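Hypothetical protein (Staphylococcus aureus subsp. aureus, PDB 1QYI) is of unknown function but belongs to the haloacid dehalogenase-like hydrolases and probably hydrolyses a phosphorylated or similar small substrate. Local coordinates at residues Ile4-Val8 and Asp9-Leu13; Ser40-Trp44 and Glu45-Asp49; Asp63-Leu66 and Asn67-Ser71; Gly171-Trp174 and Thr175-Gln178. All blocks are in the same frame, centred on the assembly; numbering follows the deposited sequence.

Contact 1: Ile4-Val8 and Asp9-Leu13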
# COMPACT_ATOMS: atom_id res chain seq x y z
N ILE A 4 -1.07 -8.67 -23.54
CA ILE A 4 -0.98 -7.33 -23.00
C ILE A 4 -1.05 -7.45 -21.48
O ILE A 4 -2.08 -7.80 -20.93
CB ILE A 4 -2.11 -6.43 -23.53
CG1 ILE A 4 -2.13 -5.12 -22.74
CG2 ILE A 4 -3.41 -7.18 -23.44
CD1 ILE A 4 -2.97 -4.05 -23.40
N LEU A 5 0.07 -7.16 -20.83
CA LEU A 5 0.15 -7.27 -19.39
C LEU A 5 -0.14 -5.94 -18.71
O LEU A 5 0.50 -4.91 -19.01
CB LEU A 5 1.53 -7.79 -18.99
CG LEU A 5 2.06 -8.95 -19.83
CD1 LEU A 5 3.41 -9.37 -19.30
CD2 LEU A 5 1.08 -10.12 -19.81
N PHE A 6 -1.10 -5.97 -17.79
CA PHE A 6 -1.55 -4.81 -17.03
C PHE A 6 -1.04 -4.75 -15.60
O PHE A 6 -0.78 -5.78 -14.96
CB PHE A 6 -3.08 -4.80 -16.97
CG PHE A 6 -3.74 -4.36 -18.24
CD1 PHE A 6 -3.85 -3.00 -18.55
CD2 PHE A 6 -4.29 -5.30 -19.13
CE1 PHE A 6 -4.48 -2.58 -19.71
CE2 PHE A 6 -4.92 -4.89 -20.29
CZ PHE A 6 -5.02 -3.52 -20.58
N ASP A 7 -0.91 -3.53 -15.09
CA ASP A 7 -0.51 -3.31 -13.71
C ASP A 7 -1.81 -2.85 -13.06
O ASP A 7 -2.71 -2.40 -13.76
CB ASP A 7 0.55 -2.21 -13.62
CG ASP A 7 0.95 -1.91 -12.19
OD1 ASP A 7 0.90 -2.82 -11.33
OD2 ASP A 7 1.33 -0.75 -11.91
N VAL A 8 -1.94 -2.98 -11.74
CA VAL A 8 -3.18 -2.61 -11.09
C VAL A 8 -3.20 -1.17 -10.57
O VAL A 8 -3.95 -0.34 -11.10
CB VAL A 8 -3.52 -3.57 -9.95
CG1 VAL A 8 -4.90 -3.28 -9.43
CG2 VAL A 8 -3.45 -5.02 -10.46
N ASP A 9 -2.39 -0.86 -9.57
CA ASP A 9 -2.39 0.50 -9.07
C ASP A 9 -1.76 1.40 -10.10
O ASP A 9 -0.76 1.05 -10.72
CB ASP A 9 -1.63 0.63 -7.74
CG ASP A 9 -2.36 -0.04 -6.58
OD1 ASP A 9 -3.61 -0.06 -6.58
OD2 ASP A 9 -1.67 -0.54 -5.66
N GLY A 10 -2.38 2.57 -10.27
CA GLY A 10 -1.90 3.55 -11.22
C GLY A 10 -2.50 3.32 -12.60
O GLY A 10 -2.25 4.10 -13.51
N VAL A 11 -3.30 2.26 -12.73
CA VAL A 11 -3.93 1.90 -14.00
C VAL A 11 -5.44 1.74 -13.88
O VAL A 11 -6.22 2.46 -14.51
CB VAL A 11 -3.37 0.56 -14.55
CG1 VAL A 11 -4.13 0.15 -15.80
CG2 VAL A 11 -1.89 0.69 -14.86
N PHE A 12 -5.84 0.75 -13.08
CA PHE A 12 -7.24 0.43 -12.85
C PHE A 12 -7.72 1.01 -11.52
O PHE A 12 -8.83 1.54 -11.43
CB PHE A 12 -7.42 -1.09 -12.82
CG PHE A 12 -7.26 -1.76 -14.16
CD1 PHE A 12 -8.30 -1.75 -15.10
CD2 PHE A 12 -6.09 -2.45 -14.48
CE1 PHE A 12 -8.19 -2.41 -16.33
CE2 PHE A 12 -5.96 -3.11 -15.71
CZ PHE A 12 -7.02 -3.10 -16.64
N LEU A 13 -6.88 0.88 -10.50
CA LEU A 13 -7.22 1.37 -9.16
C LEU A 13 -6.12 2.29 -8.63
O LEU A 13 -5.00 2.28 -9.14
CB LEU A 13 -7.37 0.19 -8.21
CG LEU A 13 -8.18 -1.03 -8.64
CD1 LEU A 13 -8.04 -2.09 -7.57
CD2 LEU A 13 -9.66 -0.68 -8.86
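Phe6 and Phe12 meet where a central strand of the haloacid dehalogenase (HAD) fold, strand 3-6, runs into the following loop. The sequence Asp7-Val8-Asp9-Gly10 fits HAD motif I. The tight turn after it is consistent with the "squiggle" of this family. The two rings form an offset edge-to-face pair, with centroids 5.1 Å apart and planes at 60°. Phe12 supplies the edge. Its CE2 comes within 3.5 Å of Phe6 CD1, and its CZ lies over one face of the Phe6 ring, near the rim. In both residues CG stands opposite the carbonyl carbon, with chi1 at -76° in Phe6 and -71° in Phe12. The two side chains cross at about a right angle; Phe6 leaves the strand and Phe12 the loop after it. Val11 CG1 reaches Phe6 CD1 obliquely. Val8 and Leu13 run side by side in the same direction, with Val8 CG1 3.8 Å from Leu13 CD1. Phe249 of helix 242-252 touches both, and it also meets Phe12 edge-to-face. Asp9 forms a salt bridge with Arg240. Gly10 has backbone angles that would press a CB against the preceding carbonyl. Three donors grip Val8 O. Phe12 N lies 2.9 Å from Val8 O, in the carbonyl plane. Val11 N at 3.1 Å and Leu13 N at 3.2 Å reach Val8 O from well out of that plane.

Contact 2: Ser40-Trp44 and Glu45-Asp49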
# COMPACT_ATOMS: atom_id res chain seq x y z
N SER A 40 -14.50 11.71 22.32
CA SER A 40 -15.63 11.08 21.63
C SER A 40 -15.31 10.98 20.15
O SER A 40 -14.35 11.59 19.67
CB SER A 40 -16.93 11.89 21.83
OG SER A 40 -16.96 13.08 21.05
N HIS A 41 -16.10 10.21 19.43
CA HIS A 41 -15.84 10.03 18.03
C HIS A 41 -17.06 9.42 17.36
O HIS A 41 -17.91 8.81 18.01
CB HIS A 41 -14.63 9.12 17.87
CG HIS A 41 -14.84 7.75 18.43
ND1 HIS A 41 -15.49 6.76 17.72
CD2 HIS A 41 -14.56 7.23 19.64
CE1 HIS A 41 -15.60 5.68 18.48
NE2 HIS A 41 -15.05 5.94 19.65
N ILE A 42 -17.13 9.59 16.05
CA ILE A 42 -18.25 9.07 15.29
C ILE A 42 -18.23 7.54 15.30
O ILE A 42 -17.18 6.92 15.50
CB ILE A 42 -18.23 9.61 13.85
CG1 ILE A 42 -19.53 9.25 13.14
CG2 ILE A 42 -17.00 9.09 13.11
CD1 ILE A 42 -19.70 9.95 11.84
N ASP A 43 -19.40 6.93 15.11
CA ASP A 43 -19.49 5.47 15.09
C ASP A 43 -18.79 4.96 13.84
O ASP A 43 -19.16 5.32 12.72
CB ASP A 43 -20.95 5.04 15.10
CG ASP A 43 -21.12 3.55 15.32
OD1 ASP A 43 -22.28 3.08 15.34
OD2 ASP A 43 -20.11 2.84 15.49
N TRP A 44 -17.77 4.14 14.03
CA TRP A 44 -17.00 3.58 12.92
C TRP A 44 -17.86 2.92 11.88
O TRP A 44 -17.62 3.04 10.68
CB TRP A 44 -16.02 2.55 13.45
CG TRP A 44 -15.16 3.05 14.53
CD1 TRP A 44 -14.88 2.43 15.71
CD2 TRP A 44 -14.40 4.26 14.53
NE1 TRP A 44 -13.98 3.17 16.43
CE2 TRP A 44 -13.65 4.29 15.72
CE3 TRP A 44 -14.24 5.30 13.60
CZ2 TRP A 44 -12.79 5.34 16.05
CZ3 TRP A 44 -13.38 6.36 13.92
CH2 TRP A 44 -12.65 6.35 15.13
N GLU A 45 -18.88 2.21 12.34
CA GLU A 45 -19.77 1.49 11.44
C GLU A 45 -20.69 2.39 10.62
O GLU A 45 -21.48 1.90 9.82
CB GLU A 45 -20.58 0.47 12.24
CG GLU A 45 -21.44 -0.43 11.38
CD GLU A 45 -22.23 -1.44 12.18
OE1 GLU A 45 -23.09 -2.12 11.57
OE2 GLU A 45 -21.99 -1.57 13.40
N THR A 46 -20.60 3.70 10.81
CA THR A 46 -21.45 4.60 10.04
C THR A 46 -20.65 5.66 9.27
O THR A 46 -21.22 6.63 8.76
CB THR A 46 -22.52 5.29 10.94
OG1 THR A 46 -21.90 5.97 12.04
CG2 THR A 46 -23.50 4.25 11.46
N LEU A 47 -19.34 5.47 9.17
CA LEU A 47 -18.47 6.40 8.45
C LEU A 47 -18.88 6.59 6.99
O LEU A 47 -19.41 5.68 6.36
CB LEU A 47 -17.03 5.88 8.48
CG LEU A 47 -16.30 5.81 9.82
CD1 LEU A 47 -15.09 4.90 9.68
CD2 LEU A 47 -15.90 7.20 10.26
N THR A 48 -18.63 7.79 6.45
CA THR A 48 -18.96 8.12 5.06
C THR A 48 -17.67 8.49 4.34
O THR A 48 -16.62 8.68 4.97
CB THR A 48 -19.87 9.34 4.95
OG1 THR A 48 -19.10 10.53 5.13
CG2 THR A 48 -20.98 9.29 5.99
N ASP A 49 -17.73 8.63 3.02
CA ASP A 49 -16.55 8.99 2.26
C ASP A 49 -16.02 10.36 2.66
O ASP A 49 -14.85 10.67 2.44
CB ASP A 49 -16.86 8.94 0.76
CG ASP A 49 -16.53 7.60 0.14
OD1 ASP A 49 -16.47 6.61 0.90
OD2 ASP A 49 -16.34 7.53 -1.09
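Asp43 O is gripped twice by Thr46. Thr46 N and Thr46 OG1 each lie 2.9 Å from Asp43 O, and both approach from the same face of the carbonyl plane. The backbone N-H comes in steeply above that plane, while the hydroxyl is only tilted from it. Thr46 OG1 sits between its own N and carbonyl carbon (chi1 55°), which turns the hydroxyl back over Asp43, 3.3 Å from Asp43 CB. A weak bond from Glu45 N to Asp43 OD2, 3.4 Å long, makes a loose Asx turn. Another weak bond joins Leu47 N to Trp44 O at 3.3 Å. Together with the Thr46 N bond it defines a short 3-10 turn in the loop between helices 16-31 and 49-60. Leu47 packs between Ile42 and Trp44 and reaches Leu24 of helix 16-31 and Ile55 of helix 49-60. Its CD2 lies 3.6 Å from Ile42 CG2, and its CD1 lies 4.0 Å from Trp44 CE3, at the edge of the indole. Trp44 and Leu47 run side by side and point the same way. Trp44 NE1 bonds to Asp32 OD2, which anchors the ring from outside the turn. His41 ND1 lies over one face of the indole and donates to Ile42 O at 2.8 Å. Just beyond, Thr48 is the N-cap of helix 49-60, with OG1 bonded to Asn50 N.

Contact 3: Asp63-Leu66 and Asn67-Ser71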
# COMPACT_ATOMS: atom_id res chain seq x y z
N ASP A 63 -2.29 15.97 4.04
CA ASP A 63 -1.34 15.04 3.45
C ASP A 63 0.11 15.50 3.50
O ASP A 63 0.99 14.87 2.91
CB ASP A 63 -1.75 14.73 2.02
CG ASP A 63 -2.88 13.72 1.95
OD1 ASP A 63 -3.58 13.55 2.97
OD2 ASP A 63 -3.06 13.11 0.87
N LYS A 64 0.35 16.60 4.22
CA LYS A 64 1.70 17.12 4.36
C LYS A 64 2.57 16.08 5.07
O LYS A 64 3.68 15.81 4.63
CB LYS A 64 1.65 18.45 5.13
CG LYS A 64 1.13 19.62 4.27
CD LYS A 64 1.25 21.00 4.94
CE LYS A 64 0.37 21.13 6.18
NZ LYS A 64 0.37 22.53 6.72
N ILE A 65 2.04 15.49 6.15
CA ILE A 65 2.73 14.45 6.93
C ILE A 65 2.91 13.22 6.04
O ILE A 65 3.97 12.59 6.03
CB ILE A 65 1.89 14.03 8.18
CG1 ILE A 65 1.63 15.23 9.08
CG2 ILE A 65 2.64 12.97 8.99
CD1 ILE A 65 0.75 14.90 10.28
N LEU A 66 1.86 12.90 5.29
CA LEU A 66 1.84 11.76 4.40
C LEU A 66 2.87 11.84 3.26
O LEU A 66 3.43 10.83 2.85
CB LEU A 66 0.43 11.59 3.83
CG LEU A 66 0.17 10.55 2.74
CD1 LEU A 66 0.72 9.19 3.14
CD2 LEU A 66 -1.33 10.47 2.50
N ASN A 67 3.10 13.05 2.76
CA ASN A 67 4.07 13.26 1.69
C ASN A 67 5.50 13.38 2.19
O ASN A 67 6.45 13.08 1.46
CB ASN A 67 3.71 14.50 0.88
CG ASN A 67 2.44 14.33 0.08
OD1 ASN A 67 2.29 13.36 -0.66
ND2 ASN A 67 1.51 15.27 0.23
N LYS A 68 5.66 13.81 3.44
CA LYS A 68 6.99 13.95 4.03
C LYS A 68 7.58 12.56 4.26
O LYS A 68 8.76 12.33 4.01
CB LYS A 68 6.90 14.70 5.38
CG LYS A 68 8.12 15.59 5.71
CD LYS A 68 9.46 14.89 5.51
CE LYS A 68 10.64 15.75 5.98
NZ LYS A 68 10.74 17.07 5.29
N LEU A 69 6.75 11.63 4.74
CA LEU A 69 7.18 10.26 5.00
C LEU A 69 7.62 9.60 3.71
O LEU A 69 8.49 8.72 3.72
CB LEU A 69 6.03 9.46 5.62
CG LEU A 69 5.43 10.02 6.91
CD1 LEU A 69 4.18 9.22 7.26
CD2 LEU A 69 6.44 9.94 8.04
N LYS A 70 7.03 10.02 2.59
CA LYS A 70 7.40 9.46 1.30
C LYS A 70 8.80 9.94 0.92
O LYS A 70 9.68 9.14 0.62
CB LYS A 70 6.39 9.89 0.23
CG LYS A 70 4.97 9.53 0.56
CD LYS A 70 4.73 8.03 0.47
CE LYS A 70 4.27 7.63 -0.93
NZ LYS A 70 2.92 8.22 -1.24
N SER A 71 9.01 11.25 0.97
CA SER A 71 10.31 11.81 0.62
C SER A 71 11.45 11.31 1.51
O SER A 71 12.62 11.47 1.17
CB SER A 71 10.26 13.34 0.68
OG SER A 71 10.34 13.82 2.02
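The backbone from Asp63 to Leu69 is joined by bonds of the alpha-helical type, from Asn67 N to Asp63 O at 2.8 Å, from Lys68 N to Lys64 O at 3.1 Å and from Leu69 N to Ile65 O at 3.2 Å. Weak additional bonds run from Asn67 N to Lys64 O and from Lys68 N to Ile65 O. Asp63 is the N-cap residue of helix 64-71, but its side chain makes no capping bond. Its carboxylate turns instead to Arg56 of helix 49-60, in a salt bridge. Asn67 folds back over the start of the helix, with CG beside its own N (chi1 -69°). This carries ND2 close to Asp63 O, but the angle is too poor for a hydrogen bond. Asn67 CB also packs against Asp63 O at 3.4 Å. Leu69, one turn after Ile65, sets its CG 3.1 Å from Ile65 O, and its CD1 lies 4.4 Å from Ile65 CG2. Lys70 lays CG against Leu66 O at 3.1 Å, and its chain then bends at three successive torsions. Ser71 OG donates to Lys68 O at 2.9 Å, at the far end of the segment. Leu66 has CG anti to its N (chi1 173°), and its side chain packs on Arg56, Phe60 and Met80. Ile65 and Leu69 touch Leu134 and Leu137 respectively, in helix 134-137. The hydrogen bonds between 63-66 and 67-71 are all made by the main chain; apolar side chains and the Asp63-Arg56 salt bridge link the helix to its neighbours.

Contact 4: Gly171-Trp174 and Thr175-Gln178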
# COMPACT_ATOMS: atom_id res chain seq x y z
N GLY A 171 7.43 -4.37 16.29
CA GLY A 171 7.26 -4.60 17.72
C GLY A 171 5.84 -4.95 18.08
O GLY A 171 4.98 -5.07 17.21
N ALA A 172 5.57 -5.12 19.37
CA ALA A 172 4.23 -5.45 19.81
C ALA A 172 3.26 -4.34 19.41
O ALA A 172 2.15 -4.61 18.94
CB ALA A 172 4.20 -5.66 21.33
N LEU A 173 3.66 -3.08 19.60
CA LEU A 173 2.80 -1.95 19.24
C LEU A 173 2.64 -1.91 17.72
O LEU A 173 1.56 -1.63 17.21
CB LEU A 173 3.41 -0.63 19.71
CG LEU A 173 2.53 0.60 19.99
CD1 LEU A 173 3.30 1.83 19.57
CD2 LEU A 173 1.19 0.54 19.26
N TRP A 174 3.73 -2.19 17.00
CA TRP A 174 3.71 -2.17 15.54
C TRP A 174 2.76 -3.24 15.01
O TRP A 174 2.07 -3.04 14.00
CB TRP A 174 5.11 -2.43 14.98
CG TRP A 174 5.19 -2.24 13.48
CD1 TRP A 174 5.49 -1.08 12.82
CD2 TRP A 174 4.92 -3.22 12.47
NE1 TRP A 174 5.43 -1.28 11.47
CE2 TRP A 174 5.09 -2.57 11.22
CE3 TRP A 174 4.56 -4.57 12.50
CZ2 TRP A 174 4.89 -3.25 10.00
CZ3 TRP A 174 4.37 -5.23 11.28
CH2 TRP A 174 4.54 -4.57 10.05
N THR A 175 2.74 -4.38 15.69
CA THR A 175 1.88 -5.50 15.33
C THR A 175 0.42 -5.13 15.57
O THR A 175 -0.44 -5.48 14.77
CB THR A 175 2.27 -6.75 16.16
OG1 THR A 175 3.64 -7.07 15.87
CG2 THR A 175 1.40 -7.95 15.81
N LEU A 176 0.16 -4.42 16.66
CA LEU A 176 -1.19 -3.98 16.98
C LEU A 176 -1.73 -3.06 15.89
O LEU A 176 -2.77 -3.34 15.29
CB LEU A 176 -1.23 -3.22 18.31
CG LEU A 176 -2.58 -2.60 18.66
CD1 LEU A 176 -3.66 -3.68 18.72
CD2 LEU A 176 -2.48 -1.86 20.00
N ALA A 177 -1.01 -1.97 15.65
CA ALA A 177 -1.40 -0.98 14.66
C ALA A 177 -1.57 -1.62 13.29
O ALA A 177 -2.45 -1.26 12.54
CB ALA A 177 -0.35 0.10 14.58
N GLN A 178 -0.72 -2.59 12.99
CA GLN A 178 -0.80 -3.23 11.70
C GLN A 178 -2.01 -4.15 11.61
O GLN A 178 -2.59 -4.29 10.54
CB GLN A 178 0.51 -3.97 11.41
CG GLN A 178 0.61 -4.49 10.00
CD GLN A 178 0.31 -5.97 9.92
OE1 GLN A 178 -0.47 -6.50 10.72
NE2 GLN A 178 0.92 -6.64 8.95
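Trp174 and Thr175 carry this contact, with Leu173 next. Trp174 projects with CG anti to its backbone N (chi1 -172°), and this directs the indole along the helix toward Gln178, one turn on. Gln178 CB lies over a face of the six-membered ring, 4.2 Å from its centroid and 16° off the ring normal. This is a CH-pi contact. Gln178 CG lies over the same face, 3.9 Å from Trp174 CH2. The indole plane and the Gln178 amide plane are turned 38° from each other. Trp174 NE1 bonds to Asp79 OD1, and Phe82 meets the ring edge-to-face; Asp79 and Phe82 both belong to helix 77-93. The indole is therefore fixed both along its own helix and across to another.

Thr175 binds Gly171 O twice. Its N and its OG1 each lie 2.8 Å from Gly171 O, and they come from opposite faces of the carbonyl plane. The hydroxyl stands farther out of that plane than the N-H. Leu173 takes part with both backbone and side chain. Its O accepts an almost straight bond from Ala177 N at 3.0 Å, and its CD2 lies 4.4 Å from Leu176 CD2. Leu173 also packs on Phe82 and Ser86, while Leu176 reaches Leu115 of helix 111-115. Gly171 is the N-cap residue, and the whole arrangement is the first turns of helix 172-195. A threonine hydroxyl bonded to the carbonyl four residues earlier, beside the backbone bond, is a familiar feature of alpha-helices.

Overall arrangement
The four contacts follow one another along the chain without overlapping. Contact 1 joins the end of strand 3-6, an inner strand of the parallel sheet of the HAD-type domain, to the loop that follows. Contacts 2, 3 and 4 lie in the long, largely helical region between this strand and strand 233-237, probably the cap inserted into the core. Centres of contact 1 and the others are 24 to 31 Å apart, and contacts 1 and 4 lie on opposite sides of the chain's centre. Contacts 2, 3 and 4 are 21 to 25 Å from each other between centres. Helix 49-60 borders contacts 2 and 3, and helix 77-93 borders contacts 3 and 4. Contact 1 thus holds the probable motif I, while the others shape the probable cap.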